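PDB 6HQZ: AvrRpt2, which is a type III effector of the plant pathogen Erwinia amylovora and a C70 family cysteine protease, probably cleaving host proteins inside plant cells. Local coordinates for residues A[71-76]-A[141-146]; A[22-27]-A[122-127]; A[78-83]-A[112-117]; A[30-35]-A[63-68]. All coordinates share one frame; numbering follows the deposited sequence.

Interaction 1. Residues A[71-76]-A[141-146]; sequences SLPESR and LAWRVP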
loop_
_atom_site.group_PDB
_atom_site.type_symbol
_atom_site.label_atom_id
_atom_site.label_comp_id
_atom_site.label_asym_id
_atom_site.label_seq_id
_atom_site.Cartn_x
_atom_site.Cartn_y
_atom_site.Cartn_z
ATOM N N SER A 71 -6.637 -9.857 8.776
ATOM C CA SER A 71 -7.624 -10.854 8.417
ATOM C C SER A 71 -7.086 -11.721 7.341
ATOM O O SER A 71 -6.782 -11.249 6.238
ATOM C CB SER A 71 -8.906 -10.230 7.877
ATOM O OG SER A 71 -9.508 -9.555 8.925
ATOM N N LEU A 72 -6.943 -12.994 7.670
ATOM C CA LEU A 72 -6.375 -13.954 6.768
ATOM C C LEU A 72 -7.318 -14.391 5.677
ATOM O O LEU A 72 -8.470 -14.724 5.938
ATOM C CB LEU A 72 -5.899 -15.185 7.548
ATOM C CG LEU A 72 -4.816 -14.836 8.582
ATOM C CD1 LEU A 72 -4.416 -16.113 9.320
ATOM C CD2 LEU A 72 -3.562 -14.211 7.962
ATOM N N PRO A 73 -6.820 -14.495 4.458
ATOM C CA PRO A 73 -7.708 -14.935 3.378
ATOM C C PRO A 73 -8.079 -16.428 3.449
ATOM O O PRO A 73 -7.270 -17.287 3.845
ATOM C CB PRO A 73 -6.858 -14.666 2.128
ATOM C CG PRO A 73 -5.464 -14.685 2.607
ATOM C CD PRO A 73 -5.496 -14.110 3.955
ATOM N N GLU A 74 -9.299 -16.707 3.040
ATOM C CA GLU A 74 -9.878 -18.042 3.073
ATOM C C GLU A 74 -9.079 -18.988 2.228
ATOM O O GLU A 74 -8.992 -20.166 2.535
ATOM C CB GLU A 74 -11.312 -18.028 2.533
ATOM C CG GLU A 74 -12.398 -18.184 3.554
ATOM C CD GLU A 74 -13.807 -18.216 2.917
ATOM O OE1 GLU A 74 -14.113 -19.078 2.007
ATOM O OE2 GLU A 74 -14.638 -17.376 3.370
ATOM N N SER A 75 -8.497 -18.452 1.149
ATOM C CA SER A 75 -7.779 -19.224 0.159
ATOM C C SER A 75 -6.438 -19.708 0.712
ATOM O O SER A 75 -5.783 -20.510 0.078
ATOM C CB SER A 75 -7.483 -18.304 -1.033
ATOM O OG SER A 75 -6.702 -17.196 -0.541
ATOM N N ARG A 76 -6.006 -19.182 1.863
ATOM C CA ARG A 76 -4.674 -19.475 2.400
ATOM C C ARG A 76 -3.555 -19.137 1.423
ATOM O O ARG A 76 -2.577 -19.891 1.303
ATOM C CB ARG A 76 -4.539 -20.943 2.774
ATOM C CG ARG A 76 -5.610 -21.518 3.654
ATOM C CD ARG A 76 -5.277 -21.309 5.089
ATOM N NE ARG A 76 -5.487 -22.443 6.010
ATOM C CZ ARG A 76 -4.645 -23.461 6.230
ATOM N NH1 ARG A 76 -3.560 -23.709 5.510
ATOM N NH2 ARG A 76 -4.943 -24.271 7.198
ATOM N N LEU A 141 3.298 -19.909 6.578
ATOM C CA LEU A 141 2.634 -19.013 7.496
ATOM C C LEU A 141 1.722 -19.760 8.444
ATOM O O LEU A 141 1.169 -20.838 8.085
ATOM C CB LEU A 141 1.778 -17.980 6.719
ATOM C CG LEU A 141 1.092 -16.902 7.531
ATOM C CD1 LEU A 141 2.038 -15.929 8.234
ATOM C CD2 LEU A 141 0.167 -16.113 6.601
ATOM N N ALA A 142 1.613 -19.244 9.655
ATOM C CA ALA A 142 0.730 -19.841 10.667
ATOM C C ALA A 142 -0.785 -19.682 10.411
ATOM O O ALA A 142 -1.475 -19.212 11.257
ATOM C CB ALA A 142 1.083 -19.279 12.032
ATOM N N TRP A 143 -1.265 -20.241 9.323
ATOM C CA TRP A 143 -2.663 -20.120 8.886
ATOM C C TRP A 143 -3.670 -20.587 9.904
ATOM O O TRP A 143 -4.784 -20.118 9.909
ATOM C CB TRP A 143 -2.866 -20.892 7.603
ATOM C CG TRP A 143 -2.149 -20.337 6.486
ATOM C CD1 TRP A 143 -1.035 -20.815 5.930
ATOM C CD2 TRP A 143 -2.489 -19.159 5.773
ATOM N NE1 TRP A 143 -0.652 -20.030 4.883
ATOM C CE2 TRP A 143 -1.517 -18.986 4.776
ATOM C CE3 TRP A 143 -3.537 -18.242 5.865
ATOM C CZ2 TRP A 143 -1.543 -17.906 3.863
ATOM C CZ3 TRP A 143 -3.600 -17.187 4.923
ATOM C CH2 TRP A 143 -2.586 -17.021 3.960
ATOM N N ARG A 144 -3.274 -21.475 10.802
ATOM C CA ARG A 144 -4.179 -22.056 11.757
ATOM C C ARG A 144 -4.694 -21.075 12.781
ATOM O O ARG A 144 -5.761 -21.321 13.396
ATOM C CB ARG A 144 -3.573 -23.275 12.482
ATOM C CG ARG A 144 -4.482 -23.921 13.488
ATOM C CD ARG A 144 -3.853 -25.173 14.066
ATOM N NE ARG A 144 -4.864 -26.176 14.210
ATOM C CZ ARG A 144 -4.591 -27.446 14.479
ATOM N NH1 ARG A 144 -3.319 -27.853 14.645
ATOM N NH2 ARG A 144 -5.588 -28.304 14.573
ATOM N N VAL A 145 -3.998 -19.973 12.966
ATOM C CA VAL A 145 -4.387 -19.024 14.030
ATOM C C VAL A 145 -4.679 -17.671 13.415
ATOM O O VAL A 145 -3.989 -17.267 12.455
ATOM C CB VAL A 145 -3.345 -18.882 15.160
ATOM C CG1 VAL A 145 -3.233 -20.217 15.906
ATOM C CG2 VAL A 145 -1.984 -18.409 14.665
ATOM N N PRO A 146 -5.659 -16.971 13.935
ATOM C CA PRO A 146 -5.992 -15.671 13.350
ATOM C C PRO A 146 -4.923 -14.614 13.584
ATOM O O PRO A 146 -4.944 -13.591 12.904
ATOM C CB PRO A 146 -7.292 -15.268 14.075
ATOM C CG PRO A 146 -7.773 -16.491 14.688
ATOM C CD PRO A 146 -6.619 -17.358 14.985
#

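Interaction 2. Residues A[22-27]-A[122-127]; sequences YACTRM and HDPQRG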
loop_
_atom_site.group_PDB
_atom_site.type_symbol
_atom_site.label_atom_id
_atom_site.label_comp_id
_atom_site.label_asym_id
_atom_site.label_seq_id
_atom_site.Cartn_x
_atom_site.Cartn_y
_atom_site.Cartn_z
ATOM N N TYR A 22 10.269 -10.526 21.413
ATOM C CA TYR A 22 10.679 -9.210 21.922
ATOM C C TYR A 22 11.360 -8.450 20.811
ATOM O O TYR A 22 11.115 -7.230 20.659
ATOM C CB TYR A 22 11.550 -9.302 23.163
ATOM C CG TYR A 22 10.804 -9.962 24.297
ATOM C CD1 TYR A 22 9.854 -9.240 25.031
ATOM C CD2 TYR A 22 11.009 -11.303 24.636
ATOM C CE1 TYR A 22 9.149 -9.815 26.081
ATOM C CE2 TYR A 22 10.306 -11.895 25.689
ATOM C CZ TYR A 22 9.391 -11.130 26.409
ATOM O OH TYR A 22 8.683 -11.673 27.416
ATOM N N ALA A 23 12.165 -9.158 20.023
ATOM C CA ALA A 23 12.814 -8.508 18.904
ATOM C C ALA A 23 11.814 -7.969 17.873
ATOM O O ALA A 23 11.963 -6.805 17.440
ATOM C CB ALA A 23 13.836 -9.403 18.243
ATOM N N CYS A 24 10.835 -8.790 17.469
ATOM C CA CYS A 24 9.864 -8.395 16.472
ATOM C C CYS A 24 9.007 -7.218 16.988
ATOM O O CYS A 24 8.749 -6.294 16.247
ATOM C CB CYS A 24 8.981 -9.595 16.036
ATOM S SG CYS A 24 9.926 -10.806 15.070
ATOM N N THR A 25 8.543 -7.285 18.214
ATOM C CA THR A 25 7.688 -6.228 18.723
ATOM C C THR A 25 8.520 -4.906 18.821
ATOM O O THR A 25 7.985 -3.871 18.421
ATOM C CB THR A 25 7.011 -6.579 20.049
ATOM O OG1 THR A 25 7.992 -6.998 20.981
ATOM C CG2 THR A 25 6.008 -7.623 19.880
ATOM N N ARG A 26 9.814 -4.986 19.186
ATOM C CA ARG A 26 10.725 -3.824 19.175
ATOM C C ARG A 26 10.939 -3.262 17.755
ATOM O O ARG A 26 10.901 -2.025 17.561
ATOM C CB ARG A 26 12.086 -4.085 19.879
ATOM C CG ARG A 26 12.708 -2.834 20.495
ATOM C CD ARG A 26 13.794 -3.075 21.580
ATOM N NE ARG A 26 13.760 -4.458 22.074
ATOM C CZ ARG A 26 14.812 -5.192 22.429
ATOM N NH1 ARG A 26 16.040 -4.683 22.443
ATOM N NH2 ARG A 26 14.607 -6.451 22.813
ATOM N N MET A 27 11.061 -4.146 16.759
ATOM C CA MET A 27 11.143 -3.703 15.375
ATOM C C MET A 27 9.879 -2.990 14.916
ATOM O O MET A 27 9.978 -2.118 14.053
ATOM C CB MET A 27 11.513 -4.822 14.415
ATOM C CG MET A 27 12.895 -5.360 14.650
ATOM S SD MET A 27 13.405 -6.518 13.371
ATOM C CE MET A 27 12.976 -8.083 14.094
ATOM N N HIS A 122 12.977 -9.023 8.148
ATOM C CA HIS A 122 13.986 -9.018 9.183
ATOM C C HIS A 122 13.775 -10.312 9.992
ATOM O O HIS A 122 12.715 -10.508 10.551
ATOM C CB HIS A 122 13.800 -7.877 10.183
ATOM C CG HIS A 122 14.229 -6.537 9.666
ATOM N ND1 HIS A 122 15.025 -6.397 8.546
ATOM C CD2 HIS A 122 14.005 -5.293 10.134
ATOM C CE1 HIS A 122 15.234 -5.108 8.326
ATOM N NE2 HIS A 122 14.669 -4.419 9.306
ATOM N N ASP A 123 14.832 -11.095 10.124
ATOM C CA ASP A 123 14.810 -12.358 10.889
ATOM C C ASP A 123 15.684 -12.155 12.127
ATOM O O ASP A 123 16.900 -11.977 12.032
ATOM C CB ASP A 123 15.347 -13.474 10.030
ATOM C CG ASP A 123 15.199 -14.860 10.689
ATOM O OD1 ASP A 123 15.555 -15.034 11.853
ATOM O OD2 ASP A 123 14.818 -15.786 10.007
ATOM N N PRO A 124 15.076 -12.152 13.312
ATOM C CA PRO A 124 15.804 -11.892 14.498
ATOM C C PRO A 124 16.977 -12.861 14.759
ATOM O O PRO A 124 17.845 -12.583 15.625
ATOM C CB PRO A 124 14.752 -12.047 15.613
ATOM C CG PRO A 124 13.435 -12.026 14.971
ATOM C CD PRO A 124 13.642 -12.308 13.518
ATOM N N GLN A 125 17.008 -14.002 14.062
ATOM C CA GLN A 125 18.103 -14.910 14.245
ATOM C C GLN A 125 18.998 -15.079 13.063
ATOM O O GLN A 125 20.018 -15.671 13.207
ATOM C CB GLN A 125 17.588 -16.267 14.739
ATOM C CG GLN A 125 18.655 -17.194 15.217
ATOM C CD GLN A 125 19.805 -16.575 16.045
ATOM O OE1 GLN A 125 19.562 -16.017 17.117
ATOM N NE2 GLN A 125 21.073 -16.763 15.597
ATOM N N ARG A 126 18.624 -14.565 11.912
ATOM C CA ARG A 126 19.398 -14.670 10.737
ATOM C C ARG A 126 19.863 -13.376 10.141
ATOM O O ARG A 126 20.922 -13.376 9.502
ATOM C CB ARG A 126 18.629 -15.456 9.698
ATOM C CG ARG A 126 18.523 -16.887 10.100
ATOM C CD ARG A 126 19.836 -17.541 9.776
ATOM N NE ARG A 126 19.611 -18.946 9.621
ATOM C CZ ARG A 126 19.432 -19.744 10.641
ATOM N NH1 ARG A 126 19.550 -19.278 11.891
ATOM N NH2 ARG A 126 19.227 -21.009 10.392
ATOM N N GLY A 127 19.184 -12.267 10.448
ATOM C CA GLY A 127 19.657 -10.977 10.024
ATOM C C GLY A 127 18.618 -10.113 9.331
ATOM O O GLY A 127 17.489 -10.570 8.982
#

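Interaction 3. Residues A[78-83]-A[112-117]; sequences FSANEL and IDKPND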
loop_
_atom_site.group_PDB
_atom_site.type_symbol
_atom_site.label_atom_id
_atom_site.label_comp_id
_atom_site.label_asym_id
_atom_site.label_seq_id
_atom_site.Cartn_x
_atom_site.Cartn_y
_atom_site.Cartn_z
ATOM N N PHE A 78 -1.626 -15.290 -0.171
ATOM C CA PHE A 78 -1.492 -13.877 -0.472
ATOM C C PHE A 78 -0.797 -13.685 -1.801
ATOM O O PHE A 78 0.145 -14.417 -2.158
ATOM C CB PHE A 78 -0.643 -13.141 0.593
ATOM C CG PHE A 78 -1.323 -12.954 1.901
ATOM C CD1 PHE A 78 -2.228 -11.971 2.074
ATOM C CD2 PHE A 78 -1.029 -13.775 2.978
ATOM C CE1 PHE A 78 -2.882 -11.809 3.270
ATOM C CE2 PHE A 78 -1.668 -13.630 4.175
ATOM C CZ PHE A 78 -2.547 -12.623 4.344
ATOM N N SER A 79 -1.180 -12.614 -2.489
ATOM C CA SER A 79 -0.421 -12.153 -3.635
ATOM C C SER A 79 0.650 -11.160 -3.182
ATOM O O SER A 79 0.545 -10.510 -2.111
ATOM C CB SER A 79 -1.344 -11.498 -4.644
ATOM O OG SER A 79 -1.969 -10.383 -4.043
ATOM N N ALA A 80 1.676 -11.036 -4.020
ATOM C CA ALA A 80 2.661 -9.945 -3.900
ATOM C C ALA A 80 1.973 -8.599 -3.736
ATOM O O ALA A 80 2.312 -7.858 -2.801
ATOM C CB ALA A 80 3.618 -9.924 -5.106
ATOM N N ASN A 81 1.010 -8.276 -4.599
ATOM C CA ASN A 81 0.330 -6.984 -4.474
ATOM C C ASN A 81 -0.421 -6.849 -3.147
ATOM O O ASN A 81 -0.394 -5.795 -2.523
ATOM C CB ASN A 81 -0.657 -6.733 -5.617
ATOM C CG ASN A 81 0.026 -6.442 -6.930
ATOM O OD1 ASN A 81 1.183 -6.030 -6.981
ATOM N ND2 ASN A 81 -0.677 -6.675 -7.996
ATOM N N GLU A 82 -1.116 -7.904 -2.723
ATOM C CA GLU A 82 -1.884 -7.776 -1.483
ATOM C C GLU A 82 -1.013 -7.587 -0.260
ATOM O O GLU A 82 -1.318 -6.764 0.585
ATOM C CB GLU A 82 -2.856 -8.942 -1.246
ATOM C CG GLU A 82 -3.751 -8.726 -0.023
ATOM C CD GLU A 82 -4.429 -7.329 0.135
ATOM O OE1 GLU A 82 -4.842 -6.589 -0.861
ATOM O OE2 GLU A 82 -4.642 -6.996 1.321
ATOM N N LEU A 83 0.058 -8.346 -0.143
ATOM C CA LEU A 83 1.019 -8.049 0.952
ATOM C C LEU A 83 1.555 -6.584 0.931
ATOM O O LEU A 83 1.715 -5.945 1.967
ATOM C CB LEU A 83 2.175 -9.013 0.930
ATOM C CG LEU A 83 1.745 -10.434 1.378
ATOM C CD1 LEU A 83 2.902 -11.411 1.126
ATOM C CD2 LEU A 83 1.285 -10.453 2.826
ATOM N N ILE A 112 8.173 -6.149 -0.397
ATOM C CA ILE A 112 7.931 -7.191 -1.443
ATOM C C ILE A 112 8.866 -6.918 -2.575
ATOM O O ILE A 112 9.004 -5.753 -3.039
ATOM C CB ILE A 112 6.479 -7.146 -1.970
ATOM C CG1 ILE A 112 5.488 -7.355 -0.810
ATOM C CG2 ILE A 112 6.234 -8.175 -3.086
ATOM C CD1 ILE A 112 5.621 -8.698 -0.072
ATOM N N ASP A 113 9.494 -7.988 -3.016
ATOM C CA ASP A 113 10.262 -7.984 -4.206
ATOM C C ASP A 113 9.394 -8.595 -5.323
ATOM O O ASP A 113 9.340 -9.821 -5.478
ATOM C CB ASP A 113 11.580 -8.748 -3.946
ATOM C CG ASP A 113 12.433 -8.944 -5.204
ATOM O OD1 ASP A 113 11.960 -8.728 -6.362
ATOM O OD2 ASP A 113 13.605 -9.342 -5.036
ATOM N N LYS A 114 8.745 -7.738 -6.127
ATOM C CA LYS A 114 7.862 -8.230 -7.177
ATOM C C LYS A 114 8.588 -9.005 -8.252
ATOM O O LYS A 114 8.150 -10.086 -8.599
ATOM C CB LYS A 114 7.095 -7.102 -7.872
ATOM C CG LYS A 114 5.802 -6.690 -7.200
ATOM C CD LYS A 114 4.622 -7.593 -7.550
ATOM C CE LYS A 114 4.162 -7.506 -8.991
ATOM N NZ LYS A 114 2.870 -8.225 -9.094
ATOM N N PRO A 115 9.673 -8.429 -8.822
ATOM C CA PRO A 115 10.345 -9.148 -9.928
ATOM C C PRO A 115 10.734 -10.592 -9.615
ATOM O O PRO A 115 10.678 -11.428 -10.505
ATOM C CB PRO A 115 11.620 -8.313 -10.177
ATOM C CG PRO A 115 11.248 -6.927 -9.765
ATOM C CD PRO A 115 10.237 -7.069 -8.650
ATOM N N ASN A 116 11.157 -10.849 -8.374
ATOM C CA ASN A 116 11.596 -12.160 -7.940
ATOM C C ASN A 116 10.533 -12.897 -7.130
ATOM O O ASN A 116 10.820 -13.953 -6.619
ATOM C CB ASN A 116 12.879 -12.008 -7.102
ATOM C CG ASN A 116 14.068 -11.619 -7.945
ATOM O OD1 ASN A 116 14.327 -12.262 -8.979
ATOM N ND2 ASN A 116 14.809 -10.579 -7.530
ATOM N N ASP A 117 9.320 -12.350 -7.011
ATOM C CA ASP A 117 8.207 -12.990 -6.293
ATOM C C ASP A 117 8.625 -13.493 -4.892
ATOM O O ASP A 117 8.515 -14.686 -4.554
ATOM C CB ASP A 117 7.591 -14.097 -7.168
ATOM C CG ASP A 117 6.235 -14.522 -6.702
ATOM O OD1 ASP A 117 5.365 -13.669 -6.372
ATOM O OD2 ASP A 117 6.012 -15.743 -6.667
HETATM O O HOH W 1 0.620 -9.508 -7.059
#

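Interaction 4. Residues A[30-35]-A[63-68]; sequences HSISSG and RNENLA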
loop_
_atom_site.group_PDB
_atom_site.type_symbol
_atom_site.label_atom_id
_atom_site.label_comp_id
_atom_site.label_asym_id
_atom_site.label_seq_id
_atom_site.Cartn_x
_atom_site.Cartn_y
_atom_site.Cartn_z
ATOM N N HIS A 30 7.354 -1.025 19.474
ATOM C CA HIS A 30 6.796 -1.260 20.829
ATOM C C HIS A 30 7.861 -1.738 21.812
ATOM O O HIS A 30 8.821 -2.438 21.442
ATOM C CB HIS A 30 5.681 -2.331 20.759
ATOM C CG HIS A 30 4.477 -1.906 19.973
ATOM N ND1 HIS A 30 3.229 -1.743 20.544
ATOM C CD2 HIS A 30 4.345 -1.570 18.672
ATOM C CE1 HIS A 30 2.380 -1.320 19.625
ATOM N NE2 HIS A 30 3.033 -1.194 18.483
ATOM N N SER A 31 7.695 -1.353 23.073
ATOM C CA SER A 31 8.440 -1.908 24.190
ATOM C C SER A 31 7.435 -2.616 25.036
ATOM O O SER A 31 6.622 -2.010 25.711
ATOM C CB SER A 31 9.117 -0.822 25.008
ATOM O OG SER A 31 10.237 -0.383 24.291
ATOM N N ILE A 32 7.491 -3.921 24.987
ATOM C CA ILE A 32 6.516 -4.734 25.641
ATOM C C ILE A 32 7.304 -5.655 26.552
ATOM O O ILE A 32 8.109 -6.491 26.082
ATOM C CB ILE A 32 5.669 -5.548 24.642
ATOM C CG1 ILE A 32 5.168 -4.663 23.471
ATOM C CG2 ILE A 32 4.525 -6.227 25.384
ATOM C CD1 ILE A 32 4.288 -5.353 22.436
ATOM N N SER A 33 7.001 -5.543 27.837
ATOM C CA SER A 33 7.721 -6.233 28.885
ATOM C C SER A 33 7.337 -7.706 29.100
ATOM O O SER A 33 7.955 -8.348 29.954
ATOM C CB SER A 33 7.453 -5.512 30.191
ATOM O OG SER A 33 6.157 -5.856 30.645
ATOM N N SER A 34 6.299 -8.213 28.413
ATOM C CA SER A 34 5.859 -9.601 28.577
ATOM C C SER A 34 5.289 -10.151 27.275
ATOM O O SER A 34 4.988 -9.423 26.342
ATOM C CB SER A 34 4.834 -9.714 29.707
ATOM O OG SER A 34 3.630 -9.055 29.371
ATOM N N GLY A 35 5.150 -11.460 27.206
ATOM C CA GLY A 35 4.813 -12.094 25.951
ATOM C C GLY A 35 3.985 -13.306 26.224
ATOM O O GLY A 35 3.661 -13.604 27.373
ATOM N N ARG A 63 -4.798 -6.059 22.879
ATOM C CA ARG A 63 -5.577 -4.989 23.493
ATOM C C ARG A 63 -4.667 -4.073 24.301
ATOM O O ARG A 63 -4.723 -2.867 24.157
ATOM C CB ARG A 63 -6.654 -5.591 24.390
ATOM C CG ARG A 63 -7.613 -4.621 25.090
ATOM C CD ARG A 63 -8.769 -5.313 25.845
ATOM N NE ARG A 63 -9.227 -6.420 25.017
ATOM C CZ ARG A 63 -8.961 -7.731 25.187
ATOM N NH1 ARG A 63 -8.323 -8.184 26.272
ATOM N NH2 ARG A 63 -9.417 -8.609 24.283
ATOM N N ASN A 64 -3.815 -4.664 25.127
ATOM C CA ASN A 64 -2.926 -3.925 26.029
ATOM C C ASN A 64 -1.789 -3.172 25.400
ATOM O O ASN A 64 -1.348 -2.183 26.000
ATOM C CB ASN A 64 -2.353 -4.853 27.106
ATOM C CG ASN A 64 -3.408 -5.239 28.120
ATOM O OD1 ASN A 64 -4.514 -4.737 28.056
ATOM N ND2 ASN A 64 -3.084 -6.131 29.045
ATOM N N GLU A 65 -1.322 -3.611 24.230
ATOM C CA GLU A 65 -0.153 -3.017 23.607
ATOM C C GLU A 65 -0.418 -2.457 22.248
ATOM O O GLU A 65 0.527 -2.221 21.527
ATOM C CB GLU A 65 0.943 -4.059 23.452
ATOM C CG GLU A 65 1.286 -4.795 24.722
ATOM C CD GLU A 65 1.839 -3.880 25.782
ATOM O OE1 GLU A 65 2.366 -2.785 25.457
ATOM O OE2 GLU A 65 1.752 -4.274 26.947
ATOM N N ASN A 66 -1.683 -2.281 21.887
ATOM C CA ASN A 66 -2.061 -1.662 20.622
ATOM C C ASN A 66 -1.447 -2.350 19.408
ATOM O O ASN A 66 -0.787 -1.744 18.546
ATOM C CB ASN A 66 -1.728 -0.185 20.659
ATOM C CG ASN A 66 -2.304 0.482 21.886
ATOM O OD1 ASN A 66 -1.572 0.936 22.750
ATOM N ND2 ASN A 66 -3.637 0.505 21.987
ATOM N N LEU A 67 -1.662 -3.651 19.367
ATOM C CA LEU A 67 -1.338 -4.455 18.201
ATOM C C LEU A 67 -2.666 -4.968 17.642
ATOM O O LEU A 67 -3.667 -5.050 18.353
ATOM C CB LEU A 67 -0.430 -5.602 18.586
ATOM C CG LEU A 67 0.974 -5.358 19.155
ATOM C CD1 LEU A 67 1.505 -6.709 19.613
ATOM C CD2 LEU A 67 1.942 -4.839 18.104
ATOM N N ALA A 68 -2.681 -5.223 16.350
ATOM C CA ALA A 68 -3.802 -5.799 15.654
ATOM C C ALA A 68 -3.351 -6.809 14.612
ATOM O O ALA A 68 -2.193 -6.816 14.171
ATOM C CB ALA A 68 -4.613 -4.718 14.967
#

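Interaction 1. Residues A[71-76]-A[141-146]
W143 lays one face of its indole against R76. CA of R76 sits over the six-membered ring, 3.5 Å from its centroid and 11° off the ring normal, which makes a CH-pi contact. The carbonyl carbon of R76 packs on the same ring, with C 3.4 Å from CZ2 of W143. The arginine side chain then runs back over the indole toward the W143 backbone. The bend at chi2 (-87°) brings CD of R76 to 3.6 Å from CG of W143. The guanidinium ends flat over CB of W143, with R76 CZ 3.4 Å from that carbon. Its plane is 1° from the plane of the indole. L72 approaches the indole obliquely, with CB 4.0 Å from CZ3 of W143. Its CD1 reaches the V145 backbone, 3.4 Å from the carbonyl O, and its CD2 touches CD2 of L141 at 4.4 Å. The partners come from two loops of this papain-like protease domain. One joins strand 67-69 to helix 80-90, the other helix 134-140 to strand 149-152. Each carries a type I beta turn, P73 to R76 and A142 to V145, and R76 and W143 belong to these turns. The indole face opposite R76 meets CD2 of L141. At the ring edge, in plane, CD of P73 lies 3.7 Å from CZ3 of W143. The indole NE1 bonds outside the contact, to the carbonyl of N138 in helix 134-140.

Interaction 2. Residues A[22-27]-A[122-127]
M27 brings its sulfur to the edge of the H122 imidazole. SD lies 4.5 Å from the ring centroid and 72° off the ring normal, a Met-aromatic contact made near the ring plane. The same sulfur lies 3.5 Å from both CD2, at the ring edge, and CB of H122. The bend at chi3 (-95°) turns CE out of line with the chain, and this methyl also reaches CG of P124, at 4.1 Å. The proline ring has two more neighbours on the helix. Its CG meets SG of C24 at 3.7 Å, and its CB meets CB of A23 at 3.8 Å. All five residues are buried. They pack helix 19-27 against the end of strand 118-123, within a papain-like fold that sets a helix against an antiparallel sheet. Both imidazole nitrogens are bonded outside the contact, NE2 to the carbonyl of V8 and ND1 to the backbone N of D129. These two bonds fix the rotation of the ring that M27 meets. Y10 stacks edge-to-face with it. OD1 of D123 accepts from N of Q125 at 2.8 Å, forming an Asx turn, and R126 and G127 both face D123 in a classic beta bulge.

Interaction 3. Residues A[78-83]-A[112-117]
A80 packs its methyl group against I112 and K114, where the first turn of helix 80-90 meets the turn of the beta hairpin formed by strands 104-113 and 118-123. These are neighbouring antiparallel strands in the sheet of the papain-like fold. CB of A80 lies 3.7 Å from CG2 of I112. It also touches the aliphatic part of K114, with CD at 3.5 Å. One helical turn further on, CB of L83 sits 3.6 Å from CD1 of I112, and the two side chains cross at about a right angle. I112 can serve both helix residues because its branches diverge. CG2 is anti to the backbone N and goes to A80, while CG1 leads to CD1 and L83. Both I112 and L83 also touch I119 of strand 118-123, and L83 packs on L134 and F137 of helix 134-140.

The polar contacts lie on the more exposed side, at N81 and K114. K114 is bent at chi2 (-82°), which puts CD against the A80 methyl. NZ of K114 gives a weak bond to OD1 of N81, at 3.5 Å. A water accepts from the backbone N of N81 and, weakly, from the same NZ.

S79 is the N-cap of the helix, and its OG accepts from N of E82 at 2.9 Å. K114 to D117 form a type I turn. D113 grips N116 with both carboxylate oxygens. OD1 is met by the backbone N of N116 from above the carboxylate plane. OD2 takes ND2 of N116 on its syn side at 3.0 Å, with an N-H...O angle of 165°.

Interaction 4. Residues A[30-35]-A[63-68]
H30 turns one face of its imidazole to L67. CD2 of L67 sits over the ring centre, 3.9 Å from the centroid and 13° off the normal, a CH-pi contact. O of N66 lies at the ring edge, 3.4 Å from CE1 of H30. NE2 of H30 is hydrogen-bonded to OG of S152 in strand 149-152, which ties the ring to the sheet as well. I32 comes next in the contact and lies alongside the folded chain of E65. Its CG2 is 3.6 Å from CD of E65, and its CD1 is 3.7 Å from CB of E65. E65 is bent at chi2 (-63°), and the bend keeps CD against the isoleucine. CD1 of I32 also reaches CD1 of L67, at 4.2 Å. Further along, the carbonyl of S34 accepts from NE1 of W21. The loop after helix 19-27 thus packs on the point where helix 49-65 ends and strand 67-69 begins. N66, with positive phi (55°), closes that helix in a Schellman motif, a common helix C-terminal cap, and the chain passes directly into an outermost strand of the papain-like sheet.

In the fold
Interactions 2, 3 and 4 reach one antiparallel sheet of the papain-like domain; interaction 1 joins two loops. Interaction 2 uses strand 118-123 and interaction 3 its neighbour 104-113, while interaction 4 reaches the outermost strand 67-69. Interactions 3 and 4 lie on opposite sides of the chain centre, their centres about 28 Å apart. Along the chain, interactions 3 and 4 are each nested inside the loop closed by interaction 2, and interaction 1 crosses it. Interaction 4 closes before interaction 1 opens, and interaction 3 is nested inside interaction 1. F78 packs on P73, L141 and W143 and makes interactions 1 and 3 continuous. A probable backbone hydrogen bond between T25 and H30 links interactions 2 and 4.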